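Local structure of neurotoxin (3N7L) at residues 55-60 with 178-183; 229-234 with 296-301. The protein probably binds gangliosides on nerve cells, as the receptor-binding domain of a mosaic D/C botulinum neurotoxin, ahead of toxin entry. All blocks are in the same frame, centred on the assembly; numbering follows the deposited sequence.

Contact 1 (55-60 with 178-183) and contact 2 (229-234 with 296-301) fall in different halves of the receptor-binding domain, the first in the lectin-like N-terminal part and the second in the trefoil-like C-terminal part; they share no strand or loop, and their centres lie about 35 Å apart, their nearest atoms about 20 Å. Contact 1 joins two regular antiparallel strands inside a sheet, with one face buried and the other partly exposed, and five strong backbone bonds carry it. Contact 2 joins two loops without regular structure through only two backbone bonds. It buries 320 Å² against 564 Å², and charged groups and a sulfate ion gather at its edge.

Contact 1: residues 55-60 with 178-183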
ATOM      1  N   LYS A  55     -22.775  -6.403  -1.012  1.00 35.92           N
ATOM      2  CA  LYS A  55     -22.728  -7.350  -2.113  1.00 35.29           C
ATOM      3  C   LYS A  55     -22.864  -6.597  -3.428  1.00 33.89           C
ATOM      4  O   LYS A  55     -23.789  -5.804  -3.602  1.00 33.90           O
ATOM      5  CB  LYS A  55     -23.868  -8.364  -1.971  1.00 37.32           C
ATOM      6  CG  LYS A  55     -23.928  -9.412  -3.062  1.00 39.13           C
ATOM      7  CD  LYS A  55     -25.111 -10.345  -2.840  1.00 41.26           C
ATOM      8  CE  LYS A  55     -25.139 -11.454  -3.874  1.00 41.92           C
ATOM      9  NZ  LYS A  55     -26.296 -12.366  -3.664  1.00 45.27           N
ATOM     10  N   VAL A  56     -21.931  -6.829  -4.345  1.00 32.18           N
ATOM     11  CA  VAL A  56     -21.974  -6.185  -5.653  1.00 31.95           C
ATOM     12  C   VAL A  56     -22.100  -7.272  -6.715  1.00 31.71           C
ATOM     13  O   VAL A  56     -21.256  -8.163  -6.811  1.00 30.77           O
ATOM     14  CB  VAL A  56     -20.700  -5.344  -5.925  1.00 31.92           C
ATOM     15  CG1 VAL A  56     -20.760  -4.743  -7.329  1.00 31.99           C
ATOM     16  CG2 VAL A  56     -20.582  -4.230  -4.889  1.00 32.06           C
ATOM     17  N   ILE A  57     -23.164  -7.201  -7.505  1.00 31.70           N
ATOM     18  CA  ILE A  57     -23.391  -8.195  -8.543  1.00 31.74           C
ATOM     19  C   ILE A  57     -23.285  -7.609  -9.942  1.00 32.03           C
ATOM     20  O   ILE A  57     -24.021  -6.687 -10.304  1.00 32.08           O
ATOM     21  CB  ILE A  57     -24.775  -8.844  -8.389  1.00 33.63           C
ATOM     22  CG1 ILE A  57     -24.923  -9.408  -6.976  1.00 32.91           C
ATOM     23  CG2 ILE A  57     -24.940  -9.957  -9.418  1.00 33.38           C
ATOM     24  CD1 ILE A  57     -26.310  -9.924  -6.665  1.00 37.95           C
ATOM     25  N   VAL A  58     -22.358  -8.149 -10.723  1.00 30.90           N
ATOM     26  CA  VAL A  58     -22.157  -7.701 -12.088  1.00 30.92           C
ATOM     27  C   VAL A  58     -22.591  -8.811 -13.039  1.00 32.72           C
ATOM     28  O   VAL A  58     -22.059  -9.923 -13.000  1.00 32.50           O
ATOM     29  CB  VAL A  58     -20.675  -7.369 -12.363  1.00 30.91           C
ATOM     30  CG1 VAL A  58     -20.501  -6.913 -13.806  1.00 30.49           C
ATOM     31  CG2 VAL A  58     -20.196  -6.283 -11.405  1.00 29.10           C
ATOM     32  N   THR A  59     -23.572  -8.508 -13.881  1.00 33.58           N
ATOM     33  CA  THR A  59     -24.072  -9.475 -14.853  1.00 34.25           C
ATOM     34  C   THR A  59     -23.733  -8.943 -16.237  1.00 36.45           C
ATOM     35  O   THR A  59     -24.278  -7.928 -16.675  1.00 35.87           O
ATOM     36  CB  THR A  59     -25.592  -9.646 -14.739  1.00 33.91           C
ATOM     37  OG1 THR A  59     -25.928 -10.007 -13.396  1.00 34.31           O
ATOM     38  CG2 THR A  59     -26.081 -10.738 -15.687  1.00 33.71           C
ATOM     39  N   GLN A  60     -22.825  -9.623 -16.924  1.00 38.56           N
ATOM     40  CA  GLN A  60     -22.416  -9.183 -18.246  1.00 42.30           C
ATOM     41  C   GLN A  60     -23.145  -9.893 -19.377  1.00 44.64           C
ATOM     42  O   GLN A  60     -24.033 -10.716 -19.140  1.00 45.34           O
ATOM     43  CB  GLN A  60     -20.899  -9.342 -18.390  1.00 42.85           C
ATOM     44  CG  GLN A  60     -20.374 -10.709 -18.010  1.00 45.17           C
ATOM     45  CD  GLN A  60     -19.001 -10.640 -17.359  1.00 45.00           C
ATOM     46  OE1 GLN A  60     -18.166  -9.815 -17.731  1.00 43.40           O
ATOM     47  NE2 GLN A  60     -18.759 -11.516 -16.389  1.00 43.59           N
ATOM     48  N   SER A 178     -19.348 -18.391 -16.052  1.00 34.66           N
ATOM     49  CA  SER A 178     -20.544 -17.638 -15.696  1.00 34.66           C
ATOM     50  C   SER A 178     -20.451 -16.187 -16.151  1.00 34.50           C
ATOM     51  O   SER A 178     -19.365 -15.622 -16.247  1.00 32.88           O
ATOM     52  CB  SER A 178     -20.745 -17.680 -14.179  1.00 33.68           C
ATOM     53  OG  SER A 178     -21.713 -16.734 -13.759  1.00 36.06           O
ATOM     54  N   LYS A 179     -21.596 -15.580 -16.434  1.00 35.45           N
ATOM     55  CA  LYS A 179     -21.598 -14.188 -16.854  1.00 37.18           C
ATOM     56  C   LYS A 179     -21.894 -13.286 -15.661  1.00 35.97           C
ATOM     57  O   LYS A 179     -22.078 -12.081 -15.811  1.00 37.17           O
ATOM     58  CB  LYS A 179     -22.618 -13.969 -17.978  1.00 38.91           C
ATOM     59  CG  LYS A 179     -23.971 -14.615 -17.760  1.00 40.73           C
ATOM     60  CD  LYS A 179     -24.743 -13.949 -16.650  1.00 41.63           C
ATOM     61  CE  LYS A 179     -26.199 -14.355 -16.707  1.00 44.93           C
ATOM     62  NZ  LYS A 179     -26.788 -13.993 -18.024  1.00 45.93           N
ATOM     63  N   THR A 180     -21.931 -13.886 -14.474  1.00 35.13           N
ATOM     64  CA  THR A 180     -22.192 -13.144 -13.246  1.00 34.19           C
ATOM     65  C   THR A 180     -20.978 -13.149 -12.323  1.00 31.06           C
ATOM     66  O   THR A 180     -20.359 -14.184 -12.107  1.00 29.24           O
ATOM     67  CB  THR A 180     -23.396 -13.736 -12.475  1.00 35.31           C
ATOM     68  OG1 THR A 180     -24.593 -13.541 -13.236  1.00 38.18           O
ATOM     69  CG2 THR A 180     -23.554 -13.057 -11.118  1.00 35.52           C
ATOM     70  N   ILE A 181     -20.640 -11.976 -11.795  1.00 30.85           N
ATOM     71  CA  ILE A 181     -19.516 -11.835 -10.874  1.00 29.27           C
ATOM     72  C   ILE A 181     -20.061 -11.199  -9.602  1.00 28.05           C
ATOM     73  O   ILE A 181     -20.668 -10.127  -9.640  1.00 27.07           O
ATOM     74  CB  ILE A 181     -18.407 -10.931 -11.455  1.00 29.33           C
ATOM     75  CG1 ILE A 181     -17.920 -11.499 -12.787  1.00 28.06           C
ATOM     76  CG2 ILE A 181     -17.226 -10.850 -10.473  1.00 28.97           C
ATOM     77  CD1 ILE A 181     -16.988 -10.581 -13.529  1.00 30.28           C
ATOM     78  N   THR A 182     -19.851 -11.871  -8.477  1.00 27.36           N
ATOM     79  CA  THR A 182     -20.342 -11.386  -7.200  1.00 28.33           C
ATOM     80  C   THR A 182     -19.222 -11.001  -6.238  1.00 28.35           C
ATOM     81  O   THR A 182     -18.406 -11.844  -5.847  1.00 27.89           O
ATOM     82  CB  THR A 182     -21.223 -12.452  -6.517  1.00 30.41           C
ATOM     83  OG1 THR A 182     -22.336 -12.770  -7.365  1.00 33.22           O
ATOM     84  CG2 THR A 182     -21.735 -11.947  -5.181  1.00 29.42           C
ATOM     85  N   PHE A 183     -19.190  -9.722  -5.873  1.00 27.14           N
ATOM     86  CA  PHE A 183     -18.208  -9.195  -4.928  1.00 27.81           C
ATOM     87  C   PHE A 183     -18.861  -9.242  -3.546  1.00 27.84           C
ATOM     88  O   PHE A 183     -19.822  -8.519  -3.281  1.00 26.90           O
ATOM     89  CB  PHE A 183     -17.853  -7.742  -5.272  1.00 26.38           C
ATOM     90  CG  PHE A 183     -17.080  -7.585  -6.554  1.00 26.95           C
ATOM     91  CD1 PHE A 183     -15.705  -7.345  -6.531  1.00 25.29           C
ATOM     92  CD2 PHE A 183     -17.728  -7.653  -7.785  1.00 27.03           C
ATOM     93  CE1 PHE A 183     -14.992  -7.171  -7.714  1.00 25.95           C
ATOM     94  CE2 PHE A 183     -17.019  -7.481  -8.977  1.00 27.80           C
ATOM     95  CZ  PHE A 183     -15.651  -7.239  -8.942  1.00 26.15           C
TER
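F183 carries its ring on the sheet face of V56 and V58; with CG anti to the carbonyl carbon (chi1 -69°), beside the backbone N, the ring edge meets V56 O, near the ring plane, and CE2 comes 4.2 Å from V58 CG2. In this antiparallel sheet of the concanavalin-like N-terminal half, strand 55-59 and the first part of strand 180-187 (180-183) have short axes at 167° and 4.6 Å at closest approach. V56 with F183 and V58 with I181 are the hydrogen-bonded pairs, each closed by two N-H...O bonds; the straightest, V58 N to I181 O, has an angle of 176° at the hydrogen. Their side chains are buried, with L9 and L11 of strand 7-14 against them, and F208 stacks edge-to-face with the F183 ring.

The face with I57, T59, T180 and T182 is partly exposed; I57 pairs with T182 and T59 with T180 as non-hydrogen-bonded pairs. At its end the bent chain of K179, from the adjoining loop, lies beside T59, CD 3.6 Å from T59 CG2, while the extended K55 chain slants across T182, CE 3.7 Å from T182 CG2. S178 OG accepts from T180 N, forming an ST turn. K179 O takes a 2.8 Å bond from Q60 N and a weak one from Q60 NE2, which also lies 3.5 Å from I181 CD1.

Contact 2: residues 229-234 with 296-301; sequences YTNVVK and RVRGEN. With SO4 (sulfate ion), chain C.
The R298 guanidinium has O3 of the sulfate ion at its edge, near its plane, and the methyl CG2 of V232 in an oblique position, 3.9 Å from NE. Side by side and pointing the same way, the V232 and R298 side chains bring the valine methyl alongside the arginine chain, which is extended from CG to NE. The nearest arginine atom to the sulfate is the methylene CD, whereas the N231 amide is hydrogen-bonded to the ion: ND2 donates to O3 over 2.7 Å with 155° at the hydrogen. N231 places its CG anti to the backbone N (chi1 -162°), bringing this amide beside G299, with CG 3.6 Å from G299 N. T292 OG1 also binds the sulfate, which probably comes from the crystallisation liquor. The guanidinium has its own partners, D294 in a salt bridge through NH1 and a glycerol through NH2.

Two backbone bonds join the segments on either side of the single bridge between V232 and R298, whose CA atoms are 4.5 Å apart. G299 N gives a 2.8 Å bond to N231 O, and V233 N gives one of 2.9 Å to V297 O. Next to these bonds V233 CG2 meets V297 CG1 at 4.2 Å, both valines resting on I350 of strand 348-354. The K234 chain turns back so that NZ bonds V232 O at 2.9 Å and, weakly, Y229 O, the acceptor that also takes the V232 N bond of the type I turn from Y229 to V232. The contact thus ties the segment after helix 217-226 to the loop preceding strand 302-308, an isolated beta bridge between irregular segments within the beta-trefoil C-terminal half of a clostridial neurotoxin receptor-binding domain.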
ATOM      1  N   TYR A 229      -1.293   8.178  -9.462  1.00 28.70           N
ATOM      2  CA  TYR A 229      -0.799   9.545  -9.557  1.00 29.25           C
ATOM      3  C   TYR A 229       0.557   9.369  -8.899  1.00 28.65           C
ATOM      4  O   TYR A 229       0.696   9.508  -7.686  1.00 29.15           O
ATOM      5  CB  TYR A 229      -1.664  10.514  -8.754  1.00 30.23           C
ATOM      6  CG  TYR A 229      -2.994  10.815  -9.399  1.00 31.53           C
ATOM      7  CD1 TYR A 229      -4.133  10.087  -9.061  1.00 33.49           C
ATOM      8  CD2 TYR A 229      -3.114  11.829 -10.352  1.00 32.21           C
ATOM      9  CE1 TYR A 229      -5.362  10.360  -9.653  1.00 34.61           C
ATOM     10  CE2 TYR A 229      -4.343  12.112 -10.956  1.00 33.14           C
ATOM     11  CZ  TYR A 229      -5.463  11.372 -10.599  1.00 35.57           C
ATOM     12  OH  TYR A 229      -6.689  11.646 -11.172  1.00 35.57           O
ATOM     13  N   THR A 230       1.551   9.033  -9.710  1.00 29.83           N
ATOM     14  CA  THR A 230       2.889   8.761  -9.205  1.00 30.45           C
ATOM     15  C   THR A 230       3.616   9.859  -8.435  1.00 28.61           C
ATOM     16  O   THR A 230       4.612   9.568  -7.776  1.00 27.97           O
ATOM     17  CB  THR A 230       3.802   8.254 -10.334  1.00 33.27           C
ATOM     18  OG1 THR A 230       3.942   9.269 -11.334  1.00 35.89           O
ATOM     19  CG2 THR A 230       3.203   7.005 -10.969  1.00 35.55           C
ATOM     20  N   ASN A 231       3.140  11.103  -8.498  1.00 26.83           N
ATOM     21  CA  ASN A 231       3.808  12.173  -7.754  1.00 27.21           C
ATOM     22  C   ASN A 231       3.149  12.458  -6.403  1.00 24.45           C
ATOM     23  O   ASN A 231       3.590  13.328  -5.656  1.00 22.57           O
ATOM     24  CB  ASN A 231       3.882  13.474  -8.570  1.00 28.11           C
ATOM     25  CG  ASN A 231       4.942  14.436  -8.022  1.00 30.39           C
ATOM     26  OD1 ASN A 231       6.082  14.038  -7.773  1.00 30.36           O
ATOM     27  ND2 ASN A 231       4.571  15.698  -7.832  1.00 31.91           N
ATOM     28  N   VAL A 232       2.080  11.736  -6.101  1.00 23.30           N
ATOM     29  CA  VAL A 232       1.414  11.894  -4.822  1.00 23.57           C
ATOM     30  C   VAL A 232       2.038  10.847  -3.906  1.00 23.00           C
ATOM     31  O   VAL A 232       1.974   9.653  -4.186  1.00 22.70           O
ATOM     32  CB  VAL A 232      -0.110  11.650  -4.932  1.00 24.60           C
ATOM     33  CG1 VAL A 232      -0.746  11.634  -3.540  1.00 23.16           C
ATOM     34  CG2 VAL A 232      -0.748  12.751  -5.780  1.00 25.34           C
ATOM     35  N   VAL A 233       2.671  11.300  -2.829  1.00 21.88           N
ATOM     36  CA  VAL A 233       3.302  10.386  -1.887  1.00 20.21           C
ATOM     37  C   VAL A 233       2.205   9.590  -1.187  1.00 19.68           C
ATOM     38  O   VAL A 233       1.102  10.099  -0.975  1.00 18.05           O
ATOM     39  CB  VAL A 233       4.135  11.159  -0.838  1.00 19.88           C
ATOM     40  CG1 VAL A 233       4.812  10.182   0.122  1.00 21.12           C
ATOM     41  CG2 VAL A 233       5.178  12.025  -1.539  1.00 20.25           C
ATOM     42  N   LYS A 234       2.495   8.341  -0.828  1.00 18.71           N
ATOM     43  CA  LYS A 234       1.482   7.526  -0.163  1.00 18.78           C
ATOM     44  C   LYS A 234       1.892   7.139   1.259  1.00 17.38           C
ATOM     45  O   LYS A 234       3.082   7.078   1.580  1.00 16.67           O
ATOM     46  CB  LYS A 234       1.216   6.244  -0.964  1.00 21.16           C
ATOM     47  CG  LYS A 234       0.889   6.435  -2.449  1.00 23.43           C
ATOM     48  CD  LYS A 234      -0.326   7.318  -2.656  1.00 23.64           C
ATOM     49  CE  LYS A 234      -0.833   7.220  -4.090  1.00 24.69           C
ATOM     50  NZ  LYS A 234       0.251   7.458  -5.081  1.00 24.08           N
ATOM     51  N   ARG A 296      -2.749  17.110   0.090  1.00 24.41           N
ATOM     52  CA  ARG A 296      -1.959  15.913  -0.202  1.00 24.15           C
ATOM     53  C   ARG A 296      -0.478  16.261  -0.344  1.00 24.68           C
ATOM     54  O   ARG A 296      -0.129  17.318  -0.877  1.00 23.78           O
ATOM     55  CB  ARG A 296      -2.437  15.250  -1.498  1.00 25.49           C
ATOM     56  CG  ARG A 296      -3.880  14.771  -1.469  1.00 25.66           C
ATOM     57  CD  ARG A 296      -4.270  14.108  -2.783  1.00 27.00           C
ATOM     58  NE  ARG A 296      -5.616  13.538  -2.721  1.00 27.79           N
ATOM     59  CZ  ARG A 296      -6.747  14.238  -2.792  1.00 26.82           C
ATOM     60  NH1 ARG A 296      -6.718  15.558  -2.939  1.00 25.54           N
ATOM     61  NH2 ARG A 296      -7.911  13.614  -2.692  1.00 25.77           N
ATOM     62  N   VAL A 297       0.389  15.374   0.142  1.00 22.44           N
ATOM     63  CA  VAL A 297       1.832  15.584   0.053  1.00 21.44           C
ATOM     64  C   VAL A 297       2.315  15.075  -1.309  1.00 23.76           C
ATOM     65  O   VAL A 297       2.067  13.921  -1.675  1.00 22.20           O
ATOM     66  CB  VAL A 297       2.574  14.818   1.172  1.00 21.61           C
ATOM     67  CG1 VAL A 297       4.068  15.093   1.099  1.00 19.80           C
ATOM     68  CG2 VAL A 297       2.005  15.217   2.539  1.00 18.29           C
ATOM     69  N   ARG A 298       3.002  15.939  -2.054  1.00 24.03           N
ATOM     70  CA  ARG A 298       3.496  15.582  -3.380  1.00 24.06           C
ATOM     71  C   ARG A 298       5.005  15.680  -3.511  1.00 24.17           C
ATOM     72  O   ARG A 298       5.661  16.368  -2.732  1.00 21.13           O
ATOM     73  CB  ARG A 298       2.847  16.472  -4.442  1.00 24.68           C
ATOM     74  CG  ARG A 298       1.353  16.254  -4.604  1.00 28.68           C
ATOM     75  CD  ARG A 298       0.813  16.987  -5.833  1.00 31.39           C
ATOM     76  NE  ARG A 298      -0.577  16.636  -6.106  1.00 31.21           N
ATOM     77  CZ  ARG A 298      -1.592  17.017  -5.346  1.00 32.48           C
ATOM     78  NH1 ARG A 298      -1.357  17.765  -4.276  1.00 34.00           N
ATOM     79  NH2 ARG A 298      -2.832  16.642  -5.640  1.00 31.26           N
ATOM     80  N   GLY A 299       5.531  14.991  -4.520  1.00 25.73           N
ATOM     81  CA  GLY A 299       6.955  14.972  -4.798  1.00 28.26           C
ATOM     82  C   GLY A 299       7.784  16.137  -4.291  1.00 34.41           C
ATOM     83  O   GLY A 299       8.009  16.273  -3.092  1.00 41.05           O
ATOM     84  N   GLU A 300       8.235  16.992  -5.197  1.00 33.59           N
ATOM     85  CA  GLU A 300       9.084  18.128  -4.835  1.00 29.99           C
ATOM     86  C   GLU A 300       8.610  19.131  -3.778  1.00 27.15           C
ATOM     87  O   GLU A 300       9.144  20.237  -3.707  1.00 26.59           O
ATOM     88  CB  GLU A 300       9.464  18.890  -6.106  1.00 32.55           C
ATOM     89  CG  GLU A 300      10.471  18.151  -6.963  1.00 34.94           C
ATOM     90  CD  GLU A 300      11.825  18.051  -6.290  1.00 37.40           C
ATOM     91  OE1 GLU A 300      12.481  19.099  -6.113  1.00 39.27           O
ATOM     92  OE2 GLU A 300      12.233  16.927  -5.929  1.00 40.81           O
ATOM     93  N   ASN A 301       7.629  18.769  -2.959  1.00 24.52           N
ATOM     94  CA  ASN A 301       7.153  19.687  -1.918  1.00 22.59           C
ATOM     95  C   ASN A 301       8.221  19.912  -0.848  1.00 21.74           C
ATOM     96  O   ASN A 301       9.004  19.011  -0.541  1.00 21.98           O
ATOM     97  CB  ASN A 301       5.907  19.132  -1.215  1.00 21.01           C
ATOM     98  CG  ASN A 301       4.651  19.217  -2.063  1.00 22.20           C
ATOM     99  OD1 ASN A 301       4.693  19.563  -3.245  1.00 23.81           O
ATOM    100  ND2 ASN A 301       3.518  18.891  -1.452  1.00 17.65           N
TER
HETATM  101  S   SO4 C1302       2.282  18.589  -8.698  1.00 66.36           S
HETATM  102  O1  SO4 C1302       2.092  19.348  -7.459  1.00 65.76           O
HETATM  103  O2  SO4 C1302       1.136  18.817  -9.594  1.00 67.00           O
HETATM  104  O3  SO4 C1302       2.391  17.128  -8.413  1.00 66.85           O
HETATM  105  O4  SO4 C1302       3.537  19.037  -9.332  1.00 67.30           O